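PDB 2HDW: uncharacterized protein PA2218 from Pseudomonas aeruginosa, which is uncharacterized but has an alpha/beta hydrolase fold and probably acts as a hydrolase, its substrate being unknown. Local coordinates for residues 146-152 with 291-297; 189-195 with 303-307; 203-209 with 318-323. All blocks are in the same frame, centred on the assembly; numbering follows the deposited sequence.

Contact 1. Residues 146-152 with 291-297; sequences ASPDINT and SFMNMPI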
loop_
_atom_site.group_PDB
_atom_site.type_symbol
_atom_site.label_atom_id
_atom_site.label_comp_id
_atom_site.label_asym_id
_atom_site.label_seq_id
_atom_site.Cartn_x
_atom_site.Cartn_y
_atom_site.Cartn_z
ATOM N N ALA A 146 -2.389 11.915 -4.933
ATOM C CA ALA A 146 -2.890 10.541 -4.994
ATOM C C ALA A 146 -4.298 10.470 -5.569
ATOM O O ALA A 146 -4.975 11.483 -5.698
ATOM C CB ALA A 146 -2.867 9.907 -3.603
ATOM N N SER A 147 -4.733 9.257 -5.896
ATOM C CA SER A 147 -6.056 9.032 -6.473
ATOM C C SER A 147 -6.421 7.560 -6.310
ATOM O O SER A 147 -5.581 6.687 -6.510
ATOM C CB SER A 147 -6.032 9.413 -7.956
ATOM O OG SER A 147 -6.936 8.637 -8.719
ATOM N N PRO A 148 -7.678 7.263 -5.936
ATOM C CA PRO A 148 -8.039 5.850 -5.776
ATOM C C PRO A 148 -7.980 5.110 -7.104
ATOM O O PRO A 148 -7.671 3.916 -7.151
ATOM C CB PRO A 148 -9.450 5.917 -5.200
ATOM C CG PRO A 148 -9.996 7.177 -5.796
ATOM C CD PRO A 148 -8.833 8.137 -5.663
ATOM N N ASP A 149 -8.265 5.831 -8.183
ATOM C CA ASP A 149 -8.253 5.252 -9.529
ATOM C C ASP A 149 -6.819 4.958 -9.961
ATOM O O ASP A 149 -6.468 3.814 -10.257
ATOM C CB ASP A 149 -8.900 6.228 -10.518
ATOM C CG ASP A 149 -9.099 5.629 -11.906
ATOM O OD1 ASP A 149 -8.275 4.800 -12.330
ATOM O OD2 ASP A 149 -10.076 6.011 -12.589
ATOM N N ILE A 150 -5.989 5.998 -9.986
ATOM C CA ILE A 150 -4.600 5.855 -10.396
ATOM C C ILE A 150 -3.832 4.876 -9.513
ATOM O O ILE A 150 -3.034 4.080 -10.005
ATOM C CB ILE A 150 -3.871 7.218 -10.387
ATOM C CG1 ILE A 150 -4.527 8.165 -11.399
ATOM C CG2 ILE A 150 -2.391 7.028 -10.725
ATOM C CD1 ILE A 150 -3.894 9.564 -11.453
ATOM N N ASN A 151 -4.077 4.923 -8.208
ATOM C CA ASN A 151 -3.376 4.027 -7.301
ATOM C C ASN A 151 -3.826 2.582 -7.495
ATOM O O ASN A 151 -3.020 1.652 -7.393
ATOM C CB ASN A 151 -3.562 4.491 -5.851
ATOM C CG ASN A 151 -2.745 5.744 -5.540
ATOM O OD1 ASN A 151 -1.736 6.014 -6.198
ATOM N ND2 ASN A 151 -3.162 6.500 -4.533
ATOM N N THR A 152 -5.106 2.380 -7.787
ATOM C CA THR A 152 -5.577 1.022 -8.032
ATOM C C THR A 152 -4.836 0.535 -9.281
ATOM O O THR A 152 -4.372 -0.602 -9.338
ATOM C CB THR A 152 -7.105 0.994 -8.250
ATOM O OG1 THR A 152 -7.762 1.286 -7.008
ATOM C CG2 THR A 152 -7.554 -0.368 -8.754
ATOM N N SER A 291 -10.501 13.440 -4.942
ATOM C CA SER A 291 -10.842 12.208 -5.654
ATOM C C SER A 291 -11.346 11.134 -4.698
ATOM O O SER A 291 -12.379 10.511 -4.949
ATOM C CB SER A 291 -9.635 11.679 -6.446
ATOM O OG SER A 291 -8.537 11.416 -5.594
ATOM N N PHE A 292 -10.617 10.927 -3.600
ATOM C CA PHE A 292 -10.981 9.929 -2.596
ATOM C C PHE A 292 -12.348 10.172 -1.968
ATOM O O PHE A 292 -13.085 9.227 -1.680
ATOM C CB PHE A 292 -9.915 9.888 -1.492
ATOM C CG PHE A 292 -8.612 9.292 -1.939
ATOM C CD1 PHE A 292 -8.405 7.914 -1.876
ATOM C CD2 PHE A 292 -7.596 10.105 -2.441
ATOM C CE1 PHE A 292 -7.204 7.350 -2.308
ATOM C CE2 PHE A 292 -6.392 9.555 -2.878
ATOM C CZ PHE A 292 -6.197 8.172 -2.809
ATOM N N MET A 293 -12.686 11.438 -1.760
ATOM C CA MET A 293 -13.961 11.797 -1.149
ATOM C C MET A 293 -15.131 11.632 -2.121
ATOM O O MET A 293 -16.297 11.660 -1.710
ATOM C CB MET A 293 -13.918 13.259 -0.650
ATOM C CG MET A 293 -12.892 13.550 0.464
ATOM S SD MET A 293 -12.895 15.293 1.062
ATOM C CE MET A 293 -14.262 15.240 2.137
ATOM N N ASN A 294 -14.822 11.421 -3.397
ATOM C CA ASN A 294 -15.859 11.332 -4.427
ATOM C C ASN A 294 -15.914 10.039 -5.252
ATOM O O ASN A 294 -16.863 9.827 -6.015
ATOM C CB ASN A 294 -15.688 12.535 -5.365
ATOM C CG ASN A 294 -16.904 12.792 -6.232
ATOM O OD1 ASN A 294 -18.038 12.750 -5.761
ATOM N ND2 ASN A 294 -16.667 13.085 -7.504
ATOM N N MET A 295 -14.921 9.170 -5.087
ATOM C CA MET A 295 -14.865 7.924 -5.855
ATOM C C MET A 295 -14.534 6.722 -4.969
ATOM O O MET A 295 -13.366 6.378 -4.781
ATOM C CB MET A 295 -13.810 8.050 -6.958
ATOM C CG MET A 295 -14.316 7.667 -8.340
ATOM S SD MET A 295 -15.571 8.804 -8.958
ATOM C CE MET A 295 -14.620 9.664 -10.182
ATOM N N PRO A 296 -15.563 6.062 -4.418
ATOM C CA PRO A 296 -15.292 4.910 -3.559
ATOM C C PRO A 296 -14.689 3.705 -4.265
ATOM O O PRO A 296 -14.883 3.495 -5.467
ATOM C CB PRO A 296 -16.659 4.603 -2.949
ATOM C CG PRO A 296 -17.608 5.058 -3.998
ATOM C CD PRO A 296 -17.007 6.358 -4.464
ATOM N N ILE A 297 -13.936 2.929 -3.498
ATOM C CA ILE A 297 -13.319 1.711 -3.992
ATOM C C ILE A 297 -14.118 0.559 -3.385
ATOM O O ILE A 297 -15.036 0.790 -2.593
ATOM C CB ILE A 297 -11.849 1.584 -3.536
ATOM C CG1 ILE A 297 -11.766 1.707 -2.015
ATOM C CG2 ILE A 297 -11.000 2.651 -4.235
ATOM C CD1 ILE A 297 -10.449 1.215 -1.420
HETATM O O HOH W 1 -6.623 13.593 -5.809
#
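Pro148 lies flat against the ring of Phe292 at the start of helix 148-164, one of the helices that flank the central sheet of this alpha/beta hydrolase fold. The meeting is a CH-pi contact. Pro148 CD stands 3.6 Å from the centroid of the Phe292 ring, only 4° off its normal. Phe292 reaches this place with CG anti to its carbonyl carbon (chi1 -71°), which extends the ring toward the first turn of the helix. Ala146 CB comes in at the ring edge, 3.6 Å from Phe292 CE2. Phe105 also meets this ring.

The proline ring has further neighbours. Pro148 CB touches Ile297 CG2 at 3.7 Å. Pro148 CG lies 3.6 Å from the backbone O of Met295. The Met295 side chain crosses the proline at about a right angle and then bends away at chi2 and chi3. Helix 206-212 adds Thr207, which packs on Pro148, Phe292 and Ile297.

Ser147 is the N-cap of helix 148-164. Ser147 OG accepts from Ile150 N at 3.1 Å in a nearly straight bond, and weakly from Asp149 N. No direct hydrogen bond joins the two segments. A water makes the polar link instead: it donates to Ala146 O at 2.7 Å and accepts from Ser291 OG at 2.9 Å.

Contact 2. Residues 189-195 with 303-307; sequences VAVDKRV and EISPR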
loop_
_atom_site.group_PDB
_atom_site.type_symbol
_atom_site.label_atom_id
_atom_site.label_comp_id
_atom_site.label_asym_id
_atom_site.label_seq_id
_atom_site.Cartn_x
_atom_site.Cartn_y
_atom_site.Cartn_z
ATOM N N VAL A 189 -7.826 -6.345 -7.420
ATOM C CA VAL A 189 -8.123 -7.756 -7.668
ATOM C C VAL A 189 -9.533 -8.011 -8.211
ATOM O O VAL A 189 -9.748 -8.943 -8.986
ATOM C CB VAL A 189 -7.916 -8.596 -6.381
ATOM C CG1 VAL A 189 -8.234 -10.063 -6.661
ATOM C CG2 VAL A 189 -6.471 -8.450 -5.893
ATOM N N ALA A 190 -10.491 -7.190 -7.799
ATOM C CA ALA A 190 -11.863 -7.349 -8.260
ATOM C C ALA A 190 -11.966 -7.334 -9.787
ATOM O O ALA A 190 -12.711 -8.127 -10.369
ATOM C CB ALA A 190 -12.739 -6.246 -7.674
ATOM N N VAL A 191 -11.228 -6.440 -10.439
ATOM C CA VAL A 191 -11.289 -6.359 -11.898
ATOM C C VAL A 191 -10.102 -6.956 -12.646
ATOM O O VAL A 191 -10.232 -7.279 -13.822
ATOM C CB VAL A 191 -11.483 -4.906 -12.402
ATOM C CG1 VAL A 191 -12.883 -4.416 -12.047
ATOM C CG2 VAL A 191 -10.415 -3.994 -11.823
ATOM N N ASP A 192 -8.953 -7.094 -11.982
ATOM C CA ASP A 192 -7.780 -7.685 -12.627
ATOM C C ASP A 192 -7.826 -9.196 -12.370
ATOM O O ASP A 192 -7.335 -9.677 -11.351
ATOM C CB ASP A 192 -6.492 -7.108 -12.043
ATOM C CG ASP A 192 -5.254 -7.534 -12.824
ATOM O OD1 ASP A 192 -5.341 -8.490 -13.632
ATOM O OD2 ASP A 192 -4.190 -6.917 -12.626
ATOM N N LYS A 193 -8.424 -9.932 -13.302
ATOM C CA LYS A 193 -8.580 -11.377 -13.178
ATOM C C LYS A 193 -7.286 -12.194 -13.183
ATOM O O LYS A 193 -7.309 -13.397 -12.916
ATOM C CB LYS A 193 -9.519 -11.885 -14.274
ATOM C CG LYS A 193 -10.858 -11.149 -14.310
ATOM C CD LYS A 193 -11.562 -11.194 -12.953
ATOM C CE LYS A 193 -12.913 -10.473 -13.011
ATOM N NZ LYS A 193 -13.602 -10.422 -11.687
ATOM N N ARG A 194 -6.166 -11.549 -13.490
ATOM C CA ARG A 194 -4.880 -12.242 -13.496
ATOM C C ARG A 194 -4.415 -12.555 -12.069
ATOM O O ARG A 194 -3.742 -13.558 -11.842
ATOM C CB ARG A 194 -3.825 -11.389 -14.198
ATOM C CG ARG A 194 -4.144 -11.042 -15.646
ATOM C CD ARG A 194 -3.126 -10.061 -16.189
ATOM N NE ARG A 194 -3.120 -8.827 -15.412
ATOM C CZ ARG A 194 -2.201 -7.875 -15.515
ATOM N NH1 ARG A 194 -1.196 -8.005 -16.375
ATOM N NH2 ARG A 194 -2.270 -6.798 -14.732
ATOM N N VAL A 195 -4.773 -11.697 -11.111
ATOM C CA VAL A 195 -4.372 -11.890 -9.716
ATOM C C VAL A 195 -5.190 -13.032 -9.106
ATOM O O VAL A 195 -6.420 -12.955 -9.007
ATOM C CB VAL A 195 -4.560 -10.588 -8.900
ATOM C CG1 VAL A 195 -3.979 -10.755 -7.508
ATOM C CG2 VAL A 195 -3.881 -9.423 -9.619
ATOM N N GLU A 303 -16.728 -9.704 -6.431
ATOM C CA GLU A 303 -16.300 -10.318 -7.679
ATOM C C GLU A 303 -14.866 -10.816 -7.645
ATOM O O GLU A 303 -14.294 -11.178 -8.675
ATOM C CB GLU A 303 -16.543 -9.361 -8.851
ATOM C CG GLU A 303 -18.035 -9.252 -9.162
ATOM C CD GLU A 303 -18.358 -8.276 -10.270
ATOM O OE1 GLU A 303 -17.554 -8.146 -11.214
ATOM O OE2 GLU A 303 -19.434 -7.649 -10.199
ATOM N N ILE A 304 -14.287 -10.823 -6.449
ATOM C CA ILE A 304 -12.955 -11.369 -6.265
ATOM C C ILE A 304 -13.225 -12.874 -6.248
ATOM O O ILE A 304 -12.467 -13.667 -6.814
ATOM C CB ILE A 304 -12.325 -10.905 -4.923
ATOM C CG1 ILE A 304 -11.836 -9.456 -5.063
ATOM C CG2 ILE A 304 -11.160 -11.818 -4.535
ATOM C CD1 ILE A 304 -11.396 -8.810 -3.755
ATOM N N SER A 305 -14.324 -13.266 -5.607
ATOM C CA SER A 305 -14.698 -14.684 -5.552
ATOM C C SER A 305 -14.878 -15.145 -7.002
ATOM O O SER A 305 -15.285 -14.354 -7.855
ATOM C CB SER A 305 -16.011 -14.854 -4.783
ATOM O OG SER A 305 -16.458 -16.204 -4.808
ATOM N N PRO A 306 -14.618 -16.434 -7.300
ATOM C CA PRO A 306 -14.173 -17.549 -6.453
ATOM C C PRO A 306 -12.755 -17.461 -5.883
ATOM O O PRO A 306 -12.352 -18.339 -5.119
ATOM C CB PRO A 306 -14.324 -18.772 -7.368
ATOM C CG PRO A 306 -15.300 -18.331 -8.405
ATOM C CD PRO A 306 -14.896 -16.911 -8.662
ATOM N N ARG A 307 -11.991 -16.442 -6.263
ATOM C CA ARG A 307 -10.625 -16.292 -5.740
ATOM C C ARG A 307 -10.700 -15.956 -4.247
ATOM O O ARG A 307 -11.607 -15.251 -3.817
ATOM C CB ARG A 307 -9.878 -15.196 -6.503
ATOM C CG ARG A 307 -9.578 -15.566 -7.952
ATOM C CD ARG A 307 -9.183 -14.342 -8.764
ATOM N NE ARG A 307 -10.287 -13.386 -8.872
ATOM C CZ ARG A 307 -10.145 -12.123 -9.268
ATOM N NH1 ARG A 307 -8.945 -11.657 -9.591
ATOM N NH2 ARG A 307 -11.203 -11.323 -9.341
HETATM O O HOH W 2 -15.167 -6.978 -11.201
HETATM O O HOH W 3 -16.161 -10.075 -12.696
#
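Arg307 starts with CG anti to its carbonyl carbon (chi1 -68°) and bends at chi3 (-65°), which turns its guanidinium into the loop after helix 180-191. Lys193 bends at chi2 (-55°) and crosses the arginine at about a right angle. Val189 CG1 lies over one guanidinium face, 3.4 Å from Arg307 NH1. Lys193 CD lies over the opposite face, 3.6 Å from Arg307 NH2. The flat group is thus held between two aliphatic surfaces.

Backbone oxygens supply its polar partners. Arg307 NH1 donates to Val195 O at 2.9 Å, in the carbonyl plane and close to the guanidinium plane. NH1 also makes weak bonds to Val189 O and Asp192 O, and NH2 makes a weak one to Val189 O. From its own loop, Glu303 O accepts from Arg307 NH2 at 3.2 Å and Ile304 O accepts from NE. The bonds round its edge hold the group's rotation, and the carbonyl dipoles probably stabilise its positive charge.

Lys193 NZ is 3.5 Å from Arg307 NH2, a pair of like charges. Ala190 O, which accepts from Lys193 NZ at 2.8 Å, and the nearby carboxylate of Glu303, linked through a water, probably ease the repulsion. A second water links Glu303 OE1 to Ala190 O. Ile304 CG1 packs on Ala190 CB at 4.2 Å.

The contact joins the C-terminal end of helix 180-191 to the loop before strand 309-314. Val189 and Val195 both pack on Val175 of strand 173-178, and Val195 also touches Val159 of helix 148-164.

Contact 3. Residues 203-209 with 318-323; sequences MYDMTRV and HSRYFS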
loop_
_atom_site.group_PDB
_atom_site.type_symbol
_atom_site.label_atom_id
_atom_site.label_comp_id
_atom_site.label_asym_id
_atom_site.label_seq_id
_atom_site.Cartn_x
_atom_site.Cartn_y
_atom_site.Cartn_z
ATOM N N MET A 203 -5.425 -3.137 7.080
ATOM C CA MET A 203 -5.940 -2.238 6.050
ATOM C C MET A 203 -6.795 -1.051 6.472
ATOM O O MET A 203 -7.365 -1.008 7.565
ATOM C CB MET A 203 -6.748 -3.040 5.000
ATOM C CG MET A 203 -8.187 -3.418 5.425
ATOM S SD MET A 203 -9.256 -4.133 4.100
ATOM C CE MET A 203 -9.886 -2.657 3.296
ATOM N N TYR A 204 -6.874 -0.100 5.543
ATOM C CA TYR A 204 -7.684 1.109 5.639
ATOM C C TYR A 204 -8.370 1.125 4.275
ATOM O O TYR A 204 -7.840 0.575 3.308
ATOM C CB TYR A 204 -6.822 2.375 5.664
ATOM C CG TYR A 204 -6.512 3.019 6.996
ATOM C CD1 TYR A 204 -5.754 2.356 7.962
ATOM C CD2 TYR A 204 -6.853 4.355 7.232
ATOM C CE1 TYR A 204 -5.329 3.010 9.117
ATOM C CE2 TYR A 204 -6.432 5.017 8.385
ATOM C CZ TYR A 204 -5.663 4.340 9.319
ATOM O OH TYR A 204 -5.181 5.006 10.427
ATOM N N ASP A 205 -9.543 1.734 4.197
ATOM C CA ASP A 205 -10.209 1.927 2.915
ATOM C C ASP A 205 -10.006 3.441 2.869
ATOM O O ASP A 205 -10.719 4.174 3.556
ATOM C CB ASP A 205 -11.705 1.598 2.988
ATOM C CG ASP A 205 -12.475 2.109 1.776
ATOM O OD1 ASP A 205 -12.006 3.077 1.145
ATOM O OD2 ASP A 205 -13.558 1.568 1.462
ATOM N N MET A 206 -9.019 3.915 2.109
ATOM C CA MET A 206 -8.753 5.348 2.076
ATOM C C MET A 206 -9.906 6.258 1.628
ATOM O O MET A 206 -9.962 7.419 2.049
ATOM C CB MET A 206 -7.491 5.650 1.251
ATOM C CG MET A 206 -6.170 5.105 1.847
ATOM S SD MET A 206 -5.852 5.491 3.623
ATOM C CE MET A 206 -5.881 7.288 3.540
ATOM N N THR A 207 -10.826 5.764 0.793
ATOM C CA THR A 207 -11.935 6.618 0.367
ATOM C C THR A 207 -12.899 6.785 1.537
ATOM O O THR A 207 -13.470 7.860 1.743
ATOM C CB THR A 207 -12.703 6.048 -0.871
ATOM O OG1 THR A 207 -13.343 4.807 -0.535
ATOM C CG2 THR A 207 -11.746 5.838 -2.033
ATOM N N ARG A 208 -13.061 5.724 2.320
ATOM C CA ARG A 208 -13.946 5.788 3.477
ATOM C C ARG A 208 -13.374 6.714 4.551
ATOM O O ARG A 208 -14.086 7.559 5.087
ATOM C CB ARG A 208 -14.157 4.394 4.075
ATOM C CG ARG A 208 -14.984 4.389 5.355
ATOM C CD ARG A 208 -15.049 2.996 5.971
ATOM N NE ARG A 208 -15.962 2.113 5.249
ATOM C CZ ARG A 208 -17.283 2.104 5.415
ATOM N NH1 ARG A 208 -17.851 2.929 6.288
ATOM N NH2 ARG A 208 -18.034 1.284 4.694
ATOM N N VAL A 209 -12.087 6.576 4.858
ATOM C CA VAL A 209 -11.503 7.410 5.903
ATOM C C VAL A 209 -11.474 8.894 5.538
ATOM O O VAL A 209 -11.675 9.748 6.400
ATOM C CB VAL A 209 -10.075 6.937 6.289
ATOM C CG1 VAL A 209 -9.068 7.294 5.208
ATOM C CG2 VAL A 209 -9.677 7.562 7.613
ATOM N N HIS A 318 -6.759 0.391 16.024
ATOM C CA HIS A 318 -7.830 1.382 15.933
ATOM C C HIS A 318 -8.533 1.223 14.591
ATOM O O HIS A 318 -9.685 1.627 14.410
ATOM C CB HIS A 318 -7.241 2.792 15.992
ATOM C CG HIS A 318 -6.390 3.130 14.806
ATOM N ND1 HIS A 318 -5.134 2.595 14.613
ATOM C CD2 HIS A 318 -6.639 3.902 13.722
ATOM C CE1 HIS A 318 -4.647 3.021 13.461
ATOM N NE2 HIS A 318 -5.541 3.815 12.899
ATOM N N SER A 319 -7.814 0.632 13.647
ATOM C CA SER A 319 -8.305 0.440 12.290
ATOM C C SER A 319 -8.909 -0.932 12.015
ATOM O O SER A 319 -9.282 -1.226 10.880
ATOM C CB SER A 319 -7.146 0.647 11.328
ATOM O OG SER A 319 -6.087 -0.207 11.722
ATOM N N ARG A 320 -9.002 -1.773 13.036
ATOM C CA ARG A 320 -9.534 -3.111 12.819
ATOM C C ARG A 320 -10.891 -3.120 12.135
ATOM O O ARG A 320 -11.195 -4.029 11.359
ATOM C CB ARG A 320 -9.634 -3.881 14.135
ATOM C CG ARG A 320 -10.009 -5.345 13.939
ATOM C CD ARG A 320 -10.117 -6.090 15.258
ATOM N NE ARG A 320 -11.214 -5.578 16.070
ATOM C CZ ARG A 320 -11.508 -6.010 17.294
ATOM N NH1 ARG A 320 -10.780 -6.973 17.852
ATOM N NH2 ARG A 320 -12.531 -5.478 17.957
ATOM N N TYR A 321 -11.709 -2.110 12.407
ATOM C CA TYR A 321 -13.037 -2.070 11.814
ATOM C C TYR A 321 -13.033 -2.030 10.284
ATOM O O TYR A 321 -13.974 -2.515 9.654
ATOM C CB TYR A 321 -13.844 -0.901 12.384
ATOM C CG TYR A 321 -13.486 0.464 11.850
ATOM C CD1 TYR A 321 -14.182 1.013 10.775
ATOM C CD2 TYR A 321 -12.503 1.239 12.466
ATOM C CE1 TYR A 321 -13.921 2.304 10.332
ATOM C CE2 TYR A 321 -12.231 2.530 12.032
ATOM C CZ TYR A 321 -12.947 3.055 10.966
ATOM O OH TYR A 321 -12.695 4.332 10.540
ATOM N N PHE A 322 -11.987 -1.469 9.678
ATOM C CA PHE A 322 -11.924 -1.424 8.213
ATOM C C PHE A 322 -11.970 -2.830 7.615
ATOM O O PHE A 322 -12.665 -3.070 6.626
ATOM C CB PHE A 322 -10.651 -0.717 7.736
ATOM C CG PHE A 322 -10.670 0.774 7.932
ATOM C CD1 PHE A 322 -11.650 1.556 7.328
ATOM C CD2 PHE A 322 -9.700 1.399 8.708
ATOM C CE1 PHE A 322 -11.664 2.946 7.492
ATOM C CE2 PHE A 322 -9.703 2.790 8.881
ATOM C CZ PHE A 322 -10.690 3.562 8.270
ATOM N N SER A 323 -11.221 -3.754 8.209
ATOM C CA SER A 323 -11.197 -5.137 7.732
ATOM C C SER A 323 -12.520 -5.842 8.011
ATOM O O SER A 323 -12.940 -6.722 7.255
ATOM C CB SER A 323 -10.067 -5.914 8.403
ATOM O OG SER A 323 -8.811 -5.411 8.009
HETATM O O HOH W 4 -6.394 -6.143 6.690
#
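An aromatic cluster of Tyr204, His318 and Phe322 joins the loop before helix 206-212 to the start of helix 320-329. Phe322 has CG anti to its carbonyl carbon (chi1 -73°), which lays its ring on Tyr204. Tyr204 and Phe322 form an offset stack, centroids 4.8 Å apart and planes at 27°. Phe322 CE2 sits over the tyrosine face, toward the rim. The same phenylalanine receives Tyr204 CA over one face, in a CH-pi contact, and Tyr321 CZ over the other. Arg208 CD lies at its edge.

At the His318 ring edge, Tyr204 OH and His318 NE2 are 2.8 Å apart in an almost straight hydrogen bond (176°), and either may donate. Tyr214 and Tyr263 also bond to this hydroxyl. Both segments follow strands of the central sheet, 197-201 and 309-314. In alpha/beta hydrolases such loops usually carry the active site, though that is not established here. Tyr204 is backbone-bonded to Cys179, and His344 meets the rings of both Tyr204 and His318.

Phe322 CB presses on Met203 O at 3.3 Å. That oxygen and Asp205 N are buried without a polar partner. Asp205 OD1 N-caps helix 206-212, accepting from Arg208 N at 3.1 Å and weakly from Thr207 N.

How the contacts relate
From the N terminus, the first segments come in the order 146-152, 189-195 and 203-209. Their partners follow as 291-297, 303-307 and 318-323. Every pair of contacts therefore crosses along the chain, and none nests. Contact 1 closes a loop of 138 residues, contact 2 one of 107 and contact 3 one of 108. Contact 1 ties helix 148-164 to the end of helix 289-292 and the loop after it. Contact 2 ties helix 180-191 to the approach to strand 309-314. Contact 3 ties the loop before helix 206-212, and its first turn, to the start of helix 320-329. Thr207 and Asp205 of contact 3 pack on Phe292, Met295 and Ile297 of contact 1, while contact 2 touches neither.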